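Local coordinates for oligopeptide-binding protein oppA (Lactococcus lactis, PDB 3DRF) that captures oligopeptides outside the cell, enclosing them between its lobes like a venus fly-trap, for uptake by the OppABCDF ABC transporter, at residues A[339-345]-A[428-433]. Numbering follows the deposited sequence.
Sequences ARNVAEV and NYIQQW
Two asparagine amides face each other here and exchange a reciprocal pair of hydrogen bonds: Asn428 ND2 donates to Asn341 OD1 at 2.9 Å, and Asn341 ND2 donates back to Asn428 OD1 at 3.0 Å. Asn341 (chi1 p) spends its second amide hydrogen on Glu344 OE1, 3.0 Å from its ND2. Although Asn341 holds the N-cap position of helix 342-349, its side chain is turned across to the other segment and does no capping; its carbonyl O accepts from Val345 N at 3.1 Å, closing the first helical turn. Arg340 is extended (phi/psi -68/152), and with Asn341 it makes the turn into helix 342-349.

Residues 428-433 are regular helix. The CA of Ala339 lies 5.9 Å from that of Gln432, and the CA of Arg340 equally far from that of Tyr429. Tyr429 (chi1 m) brings its ring alongside, with CE1 3.4 Å from Asn341 OD1: Arg340 CD sits over one face, 3.9 Å from the centroid of the Tyr429 ring in a CH-pi contact, and Val345 CG2 comes within 3.9 Å of Tyr429 CZ. Farther along, Arg340 CG packs 3.6 Å from Trp433 CZ2, Ala339 CB lies 3.7 Å from Trp433 CD1, and Ala339 O meets Gln432 CB at 3.2 Å.

The turn between two helices is packed against helix 422-435, over the mixed sheet of this solute-binding protein that includes strands 292-307 and 536-549. Trp433 NE1 is hydrogen-bonded to Ile336 O, and its ring meets Tyr413 edge-to-face; Arg340 NH1 is hydrogen-bonded to Thr539 OG1 on strand 536-549, while Met305 of strand 292-307 touches both Arg340 and Trp433.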
loop_
_atom_site.group_PDB
_atom_site.type_symbol
_atom_site.label_atom_id
_atom_site.label_comp_id
_atom_site.label_asym_id
_atom_site.label_seq_id
_atom_site.Cartn_x
_atom_site.Cartn_y
_atom_site.Cartn_z
ATOM N N ALA A 339 -17.938 18.050 -6.199
ATOM C CA ALA A 339 -17.940 18.496 -7.638
ATOM C C ALA A 339 -17.460 17.382 -8.593
ATOM O O ALA A 339 -17.730 17.409 -9.738
ATOM C CB ALA A 339 -17.036 19.699 -7.786
ATOM N N ARG A 340 -16.684 16.411 -8.103
ATOM C CA ARG A 340 -16.235 15.334 -9.014
ATOM C C ARG A 340 -17.422 14.453 -9.452
ATOM O O ARG A 340 -18.387 14.312 -8.776
ATOM C CB ARG A 340 -15.148 14.405 -8.366
ATOM C CG ARG A 340 -13.780 15.116 -8.139
ATOM C CD ARG A 340 -12.659 14.075 -7.907
ATOM N NE ARG A 340 -12.950 13.240 -6.735
ATOM C CZ ARG A 340 -12.203 12.196 -6.407
ATOM N NH1 ARG A 340 -12.529 11.494 -5.373
ATOM N NH2 ARG A 340 -11.148 11.892 -7.139
ATOM N N ASN A 341 -17.248 13.895 -10.658
ATOM C CA ASN A 341 -18.178 12.956 -11.233
ATOM C C ASN A 341 -17.581 11.544 -11.359
ATOM O O ASN A 341 -17.460 11.012 -12.419
ATOM C CB ASN A 341 -18.647 13.466 -12.626
ATOM C CG ASN A 341 -17.506 13.728 -13.580
ATOM O OD1 ASN A 341 -16.417 13.924 -13.225
ATOM N ND2 ASN A 341 -17.834 13.720 -14.860
ATOM N N VAL A 342 -17.266 10.959 -10.207
ATOM C CA VAL A 342 -16.543 9.692 -10.193
ATOM C C VAL A 342 -17.404 8.564 -10.812
ATOM O O VAL A 342 -16.902 7.754 -11.508
ATOM C CB VAL A 342 -16.112 9.330 -8.740
ATOM C CG1 VAL A 342 -15.482 7.997 -8.705
ATOM C CG2 VAL A 342 -15.164 10.403 -8.215
ATOM N N ALA A 343 -18.702 8.545 -10.533
ATOM C CA ALA A 343 -19.595 7.529 -11.104
ATOM C C ALA A 343 -19.626 7.634 -12.649
ATOM O O ALA A 343 -19.515 6.640 -13.313
ATOM C CB ALA A 343 -21.017 7.674 -10.487
ATOM N N GLU A 344 -19.749 8.843 -13.186
ATOM C CA GLU A 344 -19.710 9.006 -14.638
ATOM C C GLU A 344 -18.389 8.485 -15.238
ATOM O O GLU A 344 -18.389 7.831 -16.224
ATOM C CB GLU A 344 -19.903 10.479 -15.024
ATOM C CG GLU A 344 -21.299 11.024 -14.865
ATOM C CD GLU A 344 -21.471 12.377 -15.499
ATOM O OE1 GLU A 344 -20.542 13.054 -15.882
ATOM O OE2 GLU A 344 -22.655 12.689 -15.607
ATOM N N VAL A 345 -17.256 8.782 -14.605
ATOM C CA VAL A 345 -15.940 8.306 -15.058
ATOM C C VAL A 345 -15.896 6.785 -15.003
ATOM O O VAL A 345 -15.517 6.164 -15.935
ATOM C CB VAL A 345 -14.826 8.950 -14.166
ATOM C CG1 VAL A 345 -13.514 8.232 -14.359
ATOM C CG2 VAL A 345 -14.733 10.468 -14.480
ATOM N N ASN A 428 -11.243 16.197 -17.262
ATOM C CA ASN A 428 -12.652 16.084 -16.862
ATOM C C ASN A 428 -12.918 16.608 -15.411
ATOM O O ASN A 428 -13.826 17.367 -15.217
ATOM C CB ASN A 428 -13.160 14.648 -17.019
ATOM C CG ASN A 428 -14.382 14.347 -16.183
ATOM O OD1 ASN A 428 -15.491 14.584 -16.582
ATOM N ND2 ASN A 428 -14.161 13.816 -15.019
ATOM N N TYR A 429 -12.048 16.253 -14.454
ATOM C CA TYR A 429 -12.172 16.798 -13.088
ATOM C C TYR A 429 -11.888 18.312 -13.044
ATOM O O TYR A 429 -12.577 19.007 -12.372
ATOM C CB TYR A 429 -11.320 16.002 -12.081
ATOM C CG TYR A 429 -11.818 14.556 -11.867
ATOM C CD1 TYR A 429 -13.185 14.239 -11.736
ATOM C CD2 TYR A 429 -10.890 13.504 -11.833
ATOM C CE1 TYR A 429 -13.606 12.901 -11.533
ATOM C CE2 TYR A 429 -11.302 12.195 -11.627
ATOM C CZ TYR A 429 -12.645 11.907 -11.475
ATOM O OH TYR A 429 -13.108 10.638 -11.288
ATOM N N ILE A 430 -10.867 18.757 -13.768
ATOM C CA ILE A 430 -10.596 20.188 -13.884
ATOM C C ILE A 430 -11.853 20.954 -14.401
ATOM O O ILE A 430 -12.168 21.997 -13.899
ATOM C CB ILE A 430 -9.341 20.415 -14.785
ATOM C CG1 ILE A 430 -8.085 19.981 -14.009
ATOM C CG2 ILE A 430 -9.199 21.921 -15.158
ATOM C CD1 ILE A 430 -6.749 20.001 -14.848
ATOM N N GLN A 431 -12.506 20.390 -15.397
ATOM C CA GLN A 431 -13.753 20.917 -15.930
ATOM C C GLN A 431 -14.853 20.934 -14.869
ATOM O O GLN A 431 -15.533 21.891 -14.760
ATOM C CB GLN A 431 -14.182 20.070 -17.141
ATOM C CG GLN A 431 -15.552 20.401 -17.688
ATOM C CD GLN A 431 -16.114 19.336 -18.628
ATOM O OE1 GLN A 431 -15.535 18.289 -18.868
ATOM N NE2 GLN A 431 -17.266 19.657 -19.196
ATOM N N GLN A 432 -14.996 19.895 -14.054
ATOM C CA GLN A 432 -16.009 19.936 -12.998
ATOM C C GLN A 432 -15.682 21.036 -11.955
ATOM O O GLN A 432 -16.553 21.732 -11.507
ATOM C CB GLN A 432 -16.165 18.561 -12.282
ATOM C CG GLN A 432 -16.409 17.354 -13.201
ATOM C CD GLN A 432 -17.522 17.587 -14.235
ATOM O OE1 GLN A 432 -18.608 17.941 -13.902
ATOM N NE2 GLN A 432 -17.191 17.370 -15.465
ATOM N N TRP A 433 -14.417 21.176 -11.613
ATOM C CA TRP A 433 -14.012 22.182 -10.656
ATOM C C TRP A 433 -14.241 23.626 -11.185
ATOM O O TRP A 433 -14.615 24.472 -10.453
ATOM C CB TRP A 433 -12.546 21.876 -10.248
ATOM C CG TRP A 433 -12.492 20.625 -9.341
ATOM C CD1 TRP A 433 -13.423 20.239 -8.483
ATOM C CD2 TRP A 433 -11.481 19.618 -9.320
ATOM N NE1 TRP A 433 -13.073 19.071 -7.863
ATOM C CE2 TRP A 433 -11.873 18.666 -8.363
ATOM C CE3 TRP A 433 -10.273 19.452 -9.981
ATOM C CZ2 TRP A 433 -11.095 17.543 -8.047
ATOM C CZ3 TRP A 433 -9.480 18.303 -9.682
ATOM C CH2 TRP A 433 -9.913 17.357 -8.737
#